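Local coordinates for protein dipeptide Epimerase (PDB 3JVA) that belongs to the mandelate racemase/muconate lactonizing enzyme family of the enolase superfamily and holds a magnesium ion in its barrel domain, at residues Val6-Ser11 with Gly61-Ile66; Thr55-Ala60 with Phe94-Lys99; Gln120-Tyr125 with Ala305-Ala310; Asp126-Thr131 with Lys339-Leu344. All coordinates share one frame; numbering follows the deposited sequence.

Contact 1: Val6-Ser11 with Gly61-Ile66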
loop_
_atom_site.group_PDB
_atom_site.type_symbol
_atom_site.label_atom_id
_atom_site.label_comp_id
_atom_site.label_asym_id
_atom_site.label_seq_id
_atom_site.Cartn_x
_atom_site.Cartn_y
_atom_site.Cartn_z
ATOM N N VAL B 6 30.550 -14.210 -39.738
ATOM C CA VAL B 6 30.896 -13.771 -38.395
ATOM C C VAL B 6 32.087 -14.610 -37.944
ATOM O O VAL B 6 31.991 -15.829 -37.847
ATOM C CB VAL B 6 29.718 -13.992 -37.417
ATOM C CG1 VAL B 6 30.140 -13.620 -35.999
ATOM C CG2 VAL B 6 28.514 -13.158 -37.855
ATOM N N HIS B 7 33.209 -13.953 -37.677
ATOM C CA HIS B 7 34.424 -14.637 -37.247
ATOM C C HIS B 7 34.692 -14.345 -35.776
ATOM O O HIS B 7 34.518 -13.212 -35.334
ATOM C CB HIS B 7 35.615 -14.147 -38.077
ATOM C CG HIS B 7 35.364 -14.149 -39.554
ATOM N ND1 HIS B 7 35.229 -12.991 -40.289
ATOM C CD2 HIS B 7 35.202 -15.169 -40.429
ATOM C CE1 HIS B 7 34.997 -13.297 -41.554
ATOM N NE2 HIS B 7 34.976 -14.613 -41.665
ATOM N N VAL B 8 35.100 -15.360 -35.017
ATOM C CA VAL B 8 35.404 -15.147 -33.606
ATOM C C VAL B 8 36.741 -15.768 -33.229
ATOM O O VAL B 8 37.113 -16.824 -33.741
ATOM C CB VAL B 8 34.304 -15.721 -32.669
ATOM C CG1 VAL B 8 34.282 -17.235 -32.737
ATOM C CG2 VAL B 8 34.554 -15.251 -31.231
ATOM N N ARG B 9 37.466 -15.094 -32.341
ATOM C CA ARG B 9 38.756 -15.581 -31.887
ATOM C C ARG B 9 38.886 -15.334 -30.392
ATOM O O ARG B 9 38.144 -14.542 -29.815
ATOM C CB ARG B 9 39.896 -14.858 -32.623
ATOM C CG ARG B 9 40.140 -13.397 -32.204
ATOM C CD ARG B 9 41.327 -12.823 -32.980
ATOM N NE ARG B 9 41.737 -11.460 -32.623
ATOM C CZ ARG B 9 42.510 -11.143 -31.584
ATOM N NH1 ARG B 9 42.961 -12.086 -30.766
ATOM N NH2 ARG B 9 42.887 -9.882 -31.396
ATOM N N ALA B 10 39.810 -16.041 -29.760
ATOM C CA ALA B 10 40.047 -15.838 -28.346
ATOM C C ALA B 10 41.115 -14.757 -28.323
ATOM O O ALA B 10 41.858 -14.594 -29.294
ATOM C CB ALA B 10 40.563 -17.120 -27.697
ATOM N N SER B 11 41.173 -14.001 -27.234
ATOM C CA SER B 11 42.167 -12.946 -27.094
ATOM C C SER B 11 42.697 -13.079 -25.685
ATOM O O SER B 11 41.916 -13.174 -24.745
ATOM C CB SER B 11 41.523 -11.568 -27.277
ATOM O OG SER B 11 42.448 -10.511 -27.045
ATOM N N GLY B 61 32.063 -20.674 -22.851
ATOM C CA GLY B 61 30.640 -20.548 -23.120
ATOM C C GLY B 61 30.355 -19.375 -24.041
ATOM O O GLY B 61 29.483 -19.437 -24.910
ATOM N N THR B 62 31.097 -18.291 -23.854
ATOM C CA THR B 62 30.906 -17.104 -24.681
ATOM C C THR B 62 31.294 -17.385 -26.129
ATOM O O THR B 62 30.600 -16.967 -27.058
ATOM C CB THR B 62 31.727 -15.928 -24.131
ATOM O OG1 THR B 62 31.251 -15.613 -22.816
ATOM C CG2 THR B 62 31.573 -14.693 -25.022
ATOM N N LEU B 63 32.401 -18.092 -26.326
ATOM C CA LEU B 63 32.831 -18.429 -27.679
ATOM C C LEU B 63 31.783 -19.308 -28.354
ATOM O O LEU B 63 31.410 -19.068 -29.505
ATOM C CB LEU B 63 34.185 -19.147 -27.652
ATOM C CG LEU B 63 35.393 -18.284 -27.270
ATOM C CD1 LEU B 63 36.614 -19.167 -27.066
ATOM C CD2 LEU B 63 35.652 -17.243 -28.366
ATOM N N GLU B 64 31.298 -20.322 -27.641
ATOM C CA GLU B 64 30.290 -21.214 -28.205
ATOM C C GLU B 64 29.018 -20.463 -28.593
ATOM O O GLU B 64 28.475 -20.654 -29.688
ATOM C CB GLU B 64 29.949 -22.344 -27.220
ATOM C CG GLU B 64 28.738 -23.184 -27.644
ATOM C CD GLU B 64 28.551 -24.461 -26.830
ATOM O OE1 GLU B 64 28.875 -24.477 -25.626
ATOM O OE2 GLU B 64 28.055 -25.455 -27.397
ATOM N N THR B 65 28.543 -19.602 -27.702
ATOM C CA THR B 65 27.329 -18.845 -27.973
ATOM C C THR B 65 27.510 -17.885 -29.142
ATOM O O THR B 65 26.632 -17.772 -29.994
ATOM C CB THR B 65 26.876 -18.061 -26.723
ATOM O OG1 THR B 65 26.659 -18.979 -25.645
ATOM C CG2 THR B 65 25.578 -17.302 -27.002
ATOM N N ILE B 66 28.649 -17.202 -29.199
ATOM C CA ILE B 66 28.881 -16.271 -30.298
ATOM C C ILE B 66 28.810 -16.996 -31.640
ATOM O O ILE B 66 28.255 -16.471 -32.605
ATOM C CB ILE B 66 30.248 -15.566 -30.165
ATOM C CG1 ILE B 66 30.220 -14.624 -28.955
ATOM C CG2 ILE B 66 30.566 -14.785 -31.448
ATOM C CD1 ILE B 66 31.534 -13.940 -28.674
#
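Val8 on strand 6-11 meets Leu63 and Ile66 on helix 61-66, an apolar joint between sheet and helix layer in the N-terminal domain that enolase-superfamily proteins carry beside their barrel. The short segments run nearly antiparallel, at 172°, and their axes come no closer than 9.2 Å; side chains bridge most of that gap, and no hydrogen bond crosses it.

The tight part centres on one methyl. Val8 has CG2 anti to its backbone N, and this branch enters between the two helix residues, 3.7 Å from Leu63 CD2 and 4.0 Å from Ile66 CG2. Both pairs of side chains cross obliquely. Ile66 is the buried partner: its CG2 also lies beside Val8 CB, while further contacts with Val34 of strand 29-38 and with Ala98 and Ala101 of helix 96-114 tie it to the domain core. Val6, two residues earlier on the same face of the strand, also faces the helix, and its side chain touches Ile73 near the helix's far end.

The other flank is looser and opens to solvent. Ala10 CB approaches Leu63 CD1 only to 4.5 Å, and Ala10 is itself exposed. His7 and Arg9 leave from the far side of the strand, whereas Glu64 leaves from the far side of the helix and bonds through OE1 to Ala60 N of the second subunit. The strand backbone still contributes at this margin: Leu63 CD2, besides touching Val8, rests 4.0 Å from the carbonyl oxygen Arg9 O.

Contact 2: Thr55-Ala60 with Phe94-Lys99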
loop_
_atom_site.group_PDB
_atom_site.type_symbol
_atom_site.label_atom_id
_atom_site.label_comp_id
_atom_site.label_asym_id
_atom_site.label_seq_id
_atom_site.Cartn_x
_atom_site.Cartn_y
_atom_site.Cartn_z
ATOM N N THR B 55 29.054 -12.283 -13.673
ATOM C CA THR B 55 27.929 -12.656 -14.523
ATOM C C THR B 55 27.813 -14.155 -14.753
ATOM O O THR B 55 26.805 -14.624 -15.275
ATOM C CB THR B 55 28.045 -11.995 -15.906
ATOM O OG1 THR B 55 29.254 -12.438 -16.536
ATOM C CG2 THR B 55 28.073 -10.485 -15.781
ATOM N N GLY B 56 28.847 -14.899 -14.376
ATOM C CA GLY B 56 28.848 -16.335 -14.598
ATOM C C GLY B 56 29.342 -16.655 -16.004
ATOM O O GLY B 56 29.561 -17.814 -16.350
ATOM N N GLU B 57 29.529 -15.617 -16.815
ATOM C CA GLU B 57 29.991 -15.790 -18.194
ATOM C C GLU B 57 31.435 -16.297 -18.255
ATOM O O GLU B 57 32.323 -15.752 -17.600
ATOM C CB GLU B 57 29.889 -14.461 -18.956
ATOM C CG GLU B 57 28.469 -13.914 -19.086
ATOM C CD GLU B 57 27.649 -14.649 -20.130
ATOM O OE1 GLU B 57 27.470 -14.101 -21.239
ATOM O OE2 GLU B 57 27.191 -15.779 -19.850
ATOM N N THR B 58 31.656 -17.340 -19.046
ATOM C CA THR B 58 32.989 -17.913 -19.212
ATOM C C THR B 58 33.452 -17.702 -20.652
ATOM O O THR B 58 32.641 -17.446 -21.542
ATOM C CB THR B 58 32.987 -19.422 -18.929
ATOM O OG1 THR B 58 32.150 -20.084 -19.887
ATOM C CG2 THR B 58 32.454 -19.702 -17.528
ATOM N N LEU B 59 34.755 -17.800 -20.887
ATOM C CA LEU B 59 35.257 -17.628 -22.244
ATOM C C LEU B 59 34.759 -18.762 -23.143
ATOM O O LEU B 59 34.312 -18.517 -24.258
ATOM C CB LEU B 59 36.786 -17.585 -22.258
ATOM C CG LEU B 59 37.439 -17.413 -23.635
ATOM C CD1 LEU B 59 37.000 -16.093 -24.263
ATOM C CD2 LEU B 59 38.955 -17.447 -23.481
ATOM N N ALA B 60 34.823 -19.999 -22.656
ATOM C CA ALA B 60 34.373 -21.143 -23.454
ATOM C C ALA B 60 32.894 -21.043 -23.822
ATOM O O ALA B 60 32.509 -21.304 -24.971
ATOM C CB ALA B 60 34.641 -22.448 -22.703
ATOM N N PHE B 94 20.155 -16.156 -21.660
ATOM C CA PHE B 94 21.108 -15.334 -20.919
ATOM C C PHE B 94 22.551 -15.521 -21.380
ATOM O O PHE B 94 23.126 -16.596 -21.212
ATOM C CB PHE B 94 21.026 -15.654 -19.426
ATOM C CG PHE B 94 21.930 -14.799 -18.575
ATOM C CD1 PHE B 94 21.661 -13.447 -18.399
ATOM C CD2 PHE B 94 23.051 -15.349 -17.961
ATOM C CE1 PHE B 94 22.502 -12.642 -17.619
ATOM C CE2 PHE B 94 23.900 -14.558 -17.178
ATOM C CZ PHE B 94 23.623 -13.202 -17.008
ATOM N N ALA B 95 23.133 -14.467 -21.947
ATOM C CA ALA B 95 24.512 -14.498 -22.422
ATOM C C ALA B 95 24.956 -13.076 -22.751
ATOM O O ALA B 95 25.273 -12.762 -23.896
ATOM C CB ALA B 95 24.625 -15.381 -23.663
ATOM N N PRO B 96 24.998 -12.197 -21.737
ATOM C CA PRO B 96 25.406 -10.805 -21.950
ATOM C C PRO B 96 26.757 -10.598 -22.629
ATOM O O PRO B 96 26.914 -9.676 -23.428
ATOM C CB PRO B 96 25.346 -10.203 -20.539
ATOM C CG PRO B 96 25.544 -11.401 -19.630
ATOM C CD PRO B 96 24.716 -12.458 -20.315
ATOM N N ALA B 97 27.740 -11.441 -22.319
ATOM C CA ALA B 97 29.052 -11.295 -22.943
ATOM C C ALA B 97 28.956 -11.567 -24.445
ATOM O O ALA B 97 29.435 -10.772 -25.251
ATOM C CB ALA B 97 30.057 -12.247 -22.302
ATOM N N ALA B 98 28.325 -12.682 -24.812
ATOM C CA ALA B 98 28.182 -13.051 -26.225
ATOM C C ALA B 98 27.309 -12.056 -26.989
ATOM O O ALA B 98 27.632 -11.675 -28.110
ATOM C CB ALA B 98 27.604 -14.466 -26.350
ATOM N N LYS B 99 26.201 -11.637 -26.387
ATOM C CA LYS B 99 25.318 -10.678 -27.046
ATOM C C LYS B 99 26.005 -9.327 -27.241
ATOM O O LYS B 99 25.824 -8.670 -28.264
ATOM C CB LYS B 99 24.025 -10.515 -26.247
ATOM C CG LYS B 99 23.222 -11.816 -26.197
ATOM C CD LYS B 99 21.906 -11.689 -25.444
ATOM C CE LYS B 99 21.199 -13.046 -25.402
ATOM N NZ LYS B 99 19.918 -13.021 -24.626
HETATM O O HOH W 1 28.353 -15.669 -23.181
HETATM O O HOH W 2 25.568 -17.827 -20.731
#
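Glu57 brings its carboxylate to the first turn of helix 96-114, where OE1 accepts a hydrogen bond from Ala97 N at 2.9 Å and 150°. The anti lone pair of OE1, the one away from OE2, is used. The carbon chain folds at chi2 (-76°), which turns CD toward the helix start; amide groups there would probably favour the negative charge.

Water adds to this grip. One molecule donates to Glu57 OE1 at 2.6 Å and reaches back to Ala98 N through a weak bond, so OE1 has two donors. A second lies 2.8 Å from both Glu57 OE2 and Phe94 O.

Packing makes up the rest. Glu57 CG lies 3.9 Å from Pro96 CG, and Glu57 CB and CG rest on Ala97 CB. Pro96 CD in turn sits 3.4 Å above the centre of the Phe94 ring. At the edge of that ring, in its plane, Thr55 O lies 3.5 Å from CE2. Phe94 also meets Phe94 of the second subunit, with ring planes nearly perpendicular.

Within 55-60 an ST turn shapes the loop: Glu57 N donates to Thr55 OG1 at 3.2 Å, and the same hydroxyl bonds to Gly51 O. Gly56, with positive phi, lies inside this turn.

The contact joins the starts of two helices of the N-terminal domain, since Thr58 is the N-cap of helix 59-73 and Ala95 that of helix 96-114. Thr55 and Phe94 both touch Phe244 in the loop after strand 236-239, while the two helices pack together through Ala97 on Thr62 and Ala98 on Thr65 and Ile66.

Contact 3: Gln120-Tyr125 with Ala305-Ala310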
loop_
_atom_site.group_PDB
_atom_site.type_symbol
_atom_site.label_atom_id
_atom_site.label_comp_id
_atom_site.label_asym_id
_atom_site.label_seq_id
_atom_site.Cartn_x
_atom_site.Cartn_y
_atom_site.Cartn_z
ATOM N N GLN B 120 28.287 9.629 -32.639
ATOM C CA GLN B 120 27.342 10.466 -33.371
ATOM C C GLN B 120 26.031 9.725 -33.613
ATOM O O GLN B 120 24.986 10.343 -33.799
ATOM C CB GLN B 120 27.944 10.915 -34.708
ATOM C CG GLN B 120 29.150 11.836 -34.549
ATOM C CD GLN B 120 28.779 13.217 -34.034
ATOM O OE1 GLN B 120 27.805 13.382 -33.299
ATOM N NE2 GLN B 120 29.570 14.217 -34.408
ATOM N N LEU B 121 26.087 8.397 -33.607
ATOM C CA LEU B 121 24.880 7.598 -33.813
ATOM C C LEU B 121 24.189 7.273 -32.496
ATOM O O LEU B 121 23.068 6.765 -32.493
ATOM C CB LEU B 121 25.218 6.279 -34.514
ATOM C CG LEU B 121 25.740 6.326 -35.948
ATOM C CD1 LEU B 121 26.038 4.910 -36.423
ATOM C CD2 LEU B 121 24.710 6.990 -36.844
ATOM N N LEU B 122 24.849 7.568 -31.379
ATOM C CA LEU B 122 24.300 7.246 -30.068
ATOM C C LEU B 122 23.822 8.415 -29.205
ATOM O O LEU B 122 23.569 8.229 -28.016
ATOM C CB LEU B 122 25.333 6.428 -29.276
ATOM C CG LEU B 122 25.853 5.158 -29.964
ATOM C CD1 LEU B 122 26.924 4.496 -29.101
ATOM C CD2 LEU B 122 24.693 4.189 -30.208
ATOM N N GLY B 123 23.702 9.608 -29.783
ATOM C CA GLY B 123 23.250 10.749 -28.998
ATOM C C GLY B 123 24.017 12.028 -29.289
ATOM O O GLY B 123 23.476 13.127 -29.152
ATOM N N GLY B 124 25.282 11.875 -29.667
ATOM C CA GLY B 124 26.138 13.004 -30.014
ATOM C C GLY B 124 26.374 14.112 -28.999
ATOM O O GLY B 124 26.840 15.190 -29.368
ATOM N N TYR B 125 26.089 13.865 -27.727
ATOM C CA TYR B 125 26.267 14.904 -26.709
ATOM C C TYR B 125 27.698 15.434 -26.606
ATOM O O TYR B 125 27.909 16.641 -26.446
ATOM C CB TYR B 125 25.816 14.390 -25.343
ATOM C CG TYR B 125 25.538 15.490 -24.342
ATOM C CD1 TYR B 125 24.510 16.407 -24.554
ATOM C CD2 TYR B 125 26.285 15.600 -23.168
ATOM C CE1 TYR B 125 24.229 17.410 -23.621
ATOM C CE2 TYR B 125 26.009 16.597 -22.229
ATOM C CZ TYR B 125 24.982 17.496 -22.464
ATOM O OH TYR B 125 24.708 18.485 -21.544
ATOM N N ALA B 305 33.016 3.914 -24.253
ATOM C CA ALA B 305 33.396 5.322 -24.272
ATOM C C ALA B 305 32.546 6.123 -25.259
ATOM O O ALA B 305 32.136 7.243 -24.962
ATOM C CB ALA B 305 34.884 5.462 -24.608
ATOM N N HIS B 306 32.278 5.553 -26.431
ATOM C CA HIS B 306 31.444 6.236 -27.417
ATOM C C HIS B 306 30.042 6.430 -26.844
ATOM O O HIS B 306 29.440 7.486 -26.999
ATOM C CB HIS B 306 31.381 5.425 -28.718
ATOM C CG HIS B 306 32.557 5.648 -29.620
ATOM N ND1 HIS B 306 32.540 6.565 -30.648
ATOM C CD2 HIS B 306 33.802 5.117 -29.609
ATOM C CE1 HIS B 306 33.724 6.589 -31.232
ATOM N NE2 HIS B 306 34.510 5.721 -30.621
ATOM N N LEU B 307 29.526 5.402 -26.180
ATOM C CA LEU B 307 28.202 5.483 -25.575
ATOM C C LEU B 307 28.170 6.538 -24.466
ATOM O O LEU B 307 27.250 7.357 -24.401
ATOM C CB LEU B 307 27.804 4.131 -24.985
ATOM C CG LEU B 307 26.458 4.140 -24.246
ATOM C CD1 LEU B 307 25.335 4.572 -25.195
ATOM C CD2 LEU B 307 26.183 2.761 -23.681
ATOM N N ALA B 308 29.173 6.503 -23.595
ATOM C CA ALA B 308 29.252 7.444 -22.481
ATOM C C ALA B 308 29.334 8.875 -22.997
ATOM O O ALA B 308 28.619 9.759 -22.526
ATOM C CB ALA B 308 30.466 7.126 -21.615
ATOM N N ALA B 309 30.199 9.101 -23.978
ATOM C CA ALA B 309 30.343 10.438 -24.534
ATOM C C ALA B 309 29.055 10.909 -25.207
ATOM O O ALA B 309 28.702 12.085 -25.132
ATOM C CB ALA B 309 31.492 10.460 -25.539
ATOM N N ALA B 310 28.351 9.985 -25.854
ATOM C CA ALA B 310 27.125 10.321 -26.575
ATOM C C ALA B 310 25.894 10.634 -25.734
ATOM O O ALA B 310 25.060 11.441 -26.142
ATOM C CB ALA B 310 26.788 9.203 -27.557
#
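Leu122 and Ala310 meet CB to CB at 3.6 Å where the chain, on its way into the first barrel strand, passes the C-terminal end of helix 298-310. Leu122 points toward the helix, with CG anti to the carbonyl carbon (chi1 -55°); its CD1 branch lies over the preceding turn, 3.9 Å from Leu307 CA and 4.2 Å from Leu307 CD1. Ala310 CB sits against the Leu122 backbone, 3.4 Å from Leu122 O.

Tyr125 behaves differently. Its CG is anti to the backbone N (chi1 -161°), and the ring leads away from the helix, leaving only the near end of the residue in contact. Tyr125 CB lies 3.1 Å from Ala310 O, with Ala309 O as its second neighbour at 3.7 Å. Tyr125 N donates to the same Ala310 O at 3.1 Å, with the donor tilted 31° from the carbonyl plane; it is the one hydrogen bond across the contact, and it satisfies a carbonyl of the last helical turn. Gly123 CA joins it with a CA-H...O contact of 3.5 Å to Ala310 O; lacking a side chain, Gly123 can pass this close. The phenol end of Tyr125 bonds to Glu86 of the third subunit.

On the neighbouring elements, Leu122 also touches Ile271 of helix 271-284, and Leu307 packs between that helix and Ile314 of strand 314-317. His306 ND1 bonds to Tyr119 N, joining barrel helix 298-310 to the short helix 118-121.

Contact 4: Asp126-Thr131 with Lys339-Leu344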
loop_
_atom_site.group_PDB
_atom_site.type_symbol
_atom_site.label_atom_id
_atom_site.label_comp_id
_atom_site.label_asym_id
_atom_site.label_seq_id
_atom_site.Cartn_x
_atom_site.Cartn_y
_atom_site.Cartn_z
ATOM N N ASP B 126 28.678 14.543 -26.705
ATOM C CA ASP B 126 30.080 14.948 -26.621
ATOM C C ASP B 126 30.932 13.982 -27.446
ATOM O O ASP B 126 30.458 12.918 -27.845
ATOM C CB ASP B 126 30.538 14.921 -25.159
ATOM C CG ASP B 126 31.644 15.915 -24.868
ATOM O OD1 ASP B 126 32.369 16.311 -25.805
ATOM O OD2 ASP B 126 31.796 16.290 -23.686
ATOM N N ASN B 127 32.186 14.352 -27.704
ATOM C CA ASN B 127 33.084 13.495 -28.473
ATOM C C ASN B 127 34.257 13.023 -27.620
ATOM O O ASN B 127 35.271 12.562 -28.137
ATOM C CB ASN B 127 33.609 14.240 -29.702
ATOM C CG ASN B 127 34.481 15.425 -29.338
ATOM O OD1 ASN B 127 34.615 15.777 -28.170
ATOM N ND2 ASN B 127 35.073 16.052 -30.346
ATOM N N GLN B 128 34.111 13.144 -26.308
ATOM C CA GLN B 128 35.159 12.723 -25.388
ATOM C C GLN B 128 34.532 12.425 -24.033
ATOM O O GLN B 128 33.392 12.812 -23.772
ATOM C CB GLN B 128 36.203 13.834 -25.240
ATOM C CG GLN B 128 35.667 15.087 -24.558
ATOM C CD GLN B 128 36.662 16.237 -24.565
ATOM O OE1 GLN B 128 36.512 17.200 -23.819
ATOM N NE2 GLN B 128 37.674 16.145 -25.420
ATOM N N VAL B 129 35.276 11.741 -23.172
ATOM C CA VAL B 129 34.769 11.416 -21.848
ATOM C C VAL B 129 35.909 11.229 -20.852
ATOM O O VAL B 129 36.963 10.698 -21.187
ATOM C CB VAL B 129 33.877 10.147 -21.896
ATOM C CG1 VAL B 129 34.680 8.956 -22.377
ATOM C CG2 VAL B 129 33.263 9.884 -20.528
ATOM N N ILE B 130 35.695 11.704 -19.630
ATOM C CA ILE B 130 36.683 11.599 -18.565
ATOM C C ILE B 130 36.474 10.323 -17.766
ATOM O O ILE B 130 35.373 10.049 -17.299
ATOM C CB ILE B 130 36.576 12.790 -17.589
ATOM C CG1 ILE B 130 36.886 14.095 -18.328
ATOM C CG2 ILE B 130 37.530 12.587 -16.412
ATOM C CD1 ILE B 130 36.593 15.342 -17.517
ATOM N N THR B 131 37.530 9.539 -17.607
ATOM C CA THR B 131 37.418 8.317 -16.833
ATOM C C THR B 131 38.239 8.390 -15.562
ATOM O O THR B 131 39.199 9.160 -15.468
ATOM C CB THR B 131 37.899 7.079 -17.621
ATOM O OG1 THR B 131 37.821 5.927 -16.772
ATOM C CG2 THR B 131 39.348 7.254 -18.082
ATOM N N LYS B 339 45.481 7.963 -19.341
ATOM C CA LYS B 339 45.070 9.364 -19.431
ATOM C C LYS B 339 43.605 9.425 -19.009
ATOM O O LYS B 339 42.831 8.518 -19.317
ATOM C CB LYS B 339 45.201 9.867 -20.876
ATOM C CG LYS B 339 44.459 9.001 -21.901
ATOM C CD LYS B 339 44.275 9.691 -23.256
ATOM C CE LYS B 339 43.357 8.870 -24.180
ATOM N NZ LYS B 339 42.846 9.643 -25.364
ATOM N N PRO B 340 43.203 10.490 -18.302
ATOM C CA PRO B 340 41.801 10.584 -17.880
ATOM C C PRO B 340 40.840 10.964 -19.004
ATOM O O PRO B 340 39.681 10.546 -19.001
ATOM C CB PRO B 340 41.844 11.637 -16.775
ATOM C CG PRO B 340 42.955 12.548 -17.239
ATOM C CD PRO B 340 44.014 11.556 -17.682
ATOM N N LEU B 341 41.319 11.747 -19.967
ATOM C CA LEU B 341 40.472 12.178 -21.066
ATOM C C LEU B 341 40.548 11.268 -22.286
ATOM O O LEU B 341 41.584 11.170 -22.947
ATOM C CB LEU B 341 40.817 13.613 -21.475
ATOM C CG LEU B 341 39.930 14.202 -22.576
ATOM C CD1 LEU B 341 38.498 14.323 -22.077
ATOM C CD2 LEU B 341 40.465 15.562 -22.990
ATOM N N LEU B 342 39.439 10.600 -22.580
ATOM C CA LEU B 342 39.376 9.717 -23.729
ATOM C C LEU B 342 38.735 10.505 -24.868
ATOM O O LEU B 342 37.523 10.740 -24.874
ATOM C CB LEU B 342 38.541 8.474 -23.388
ATOM C CG LEU B 342 38.893 7.789 -22.059
ATOM C CD1 LEU B 342 37.991 6.576 -21.848
ATOM C CD2 LEU B 342 40.360 7.371 -22.050
ATOM N N GLU B 343 39.562 10.948 -25.813
ATOM C CA GLU B 343 39.072 11.711 -26.956
ATOM C C GLU B 343 38.831 10.700 -28.066
ATOM O O GLU B 343 39.745 9.976 -28.459
ATOM C CB GLU B 343 40.113 12.750 -27.374
ATOM C CG GLU B 343 40.549 13.642 -26.224
ATOM C CD GLU B 343 41.477 14.758 -26.665
ATOM O OE1 GLU B 343 41.017 15.671 -27.385
ATOM O OE2 GLU B 343 42.665 14.718 -26.293
ATOM N N LEU B 344 37.603 10.662 -28.574
ATOM C CA LEU B 344 37.225 9.676 -29.583
ATOM C C LEU B 344 37.617 9.877 -31.048
ATOM O O LEU B 344 37.705 8.904 -31.802
ATOM C CB LEU B 344 35.720 9.417 -29.461
ATOM C CG LEU B 344 35.376 8.984 -28.027
ATOM C CD1 LEU B 344 33.884 8.797 -27.867
ATOM C CD2 LEU B 344 36.121 7.697 -27.702
#
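The side-chain amide of Gln128 lays one face against Leu341: Leu341 CD1 stands directly over the amide carbon, 3.6 Å from Gln128 CD. On the same face Leu341 CD2 lies 3.7 Å from Gln128 NE2. Beyond the nitrogen end, off the amide plane, Glu343 CG approaches Gln128 NE2 to 3.9 Å. Gln128 has CG between its backbone N and carbonyl carbon (chi1 66°), and the chain is extended from there. Ile130, on the same face of the sheet, adds CG1 against Leu341 CD1.

On the other face Val129 and Leu342 lie side by side, pointing the same way, with Val129 CG1 4.0 Å from Leu342 CB. They form the hydrogen-bonded antiparallel pair: Leu342 N donates to Val129 O at 2.8 Å, and Val129 N returns a bond to Leu342 O. Thr131 N to Pro340 O (2.8 Å, in the carbonyl plane) and Leu344 N to Asn127 O (3.0 Å) extend the ladder at its two ends.

Strand 341-343 is thus added to the TIM-type barrel of the enolase C-terminal domain, antiparallel to 128-134, the first of the eight parallel barrel strands, which pairs with 157-161 on its other side in the sheet order. Thr131 OG1 bonds to Leu319 N, just past strand 314-317, while Val129 and Leu344 pack on helix 298-310 and Leu344 also touches Tyr119 of helix 118-121.

How the contacts relate
The four contacts form two pairs. Contacts 1 and 2, with centres 10 Å apart, share helix 59-73 in the N-terminal domain; their segments alternate along the chain, and Thr62, Thr65 and Ile66 touch Ala97 and Ala98. Both also reach the second subunit. Contacts 3 and 4 come later in the chain; their segments also alternate, and their centres are 11 Å apart. Strand 341-343 pairs with the start of the first barrel strand, and helix 298-310 packs against both. Between the pairs, centres lie 25 to 29 Å apart without touching. One pair lies inside the N-terminal domain; the other joins late parts of the chain to the segment that leads from that domain into the barrel.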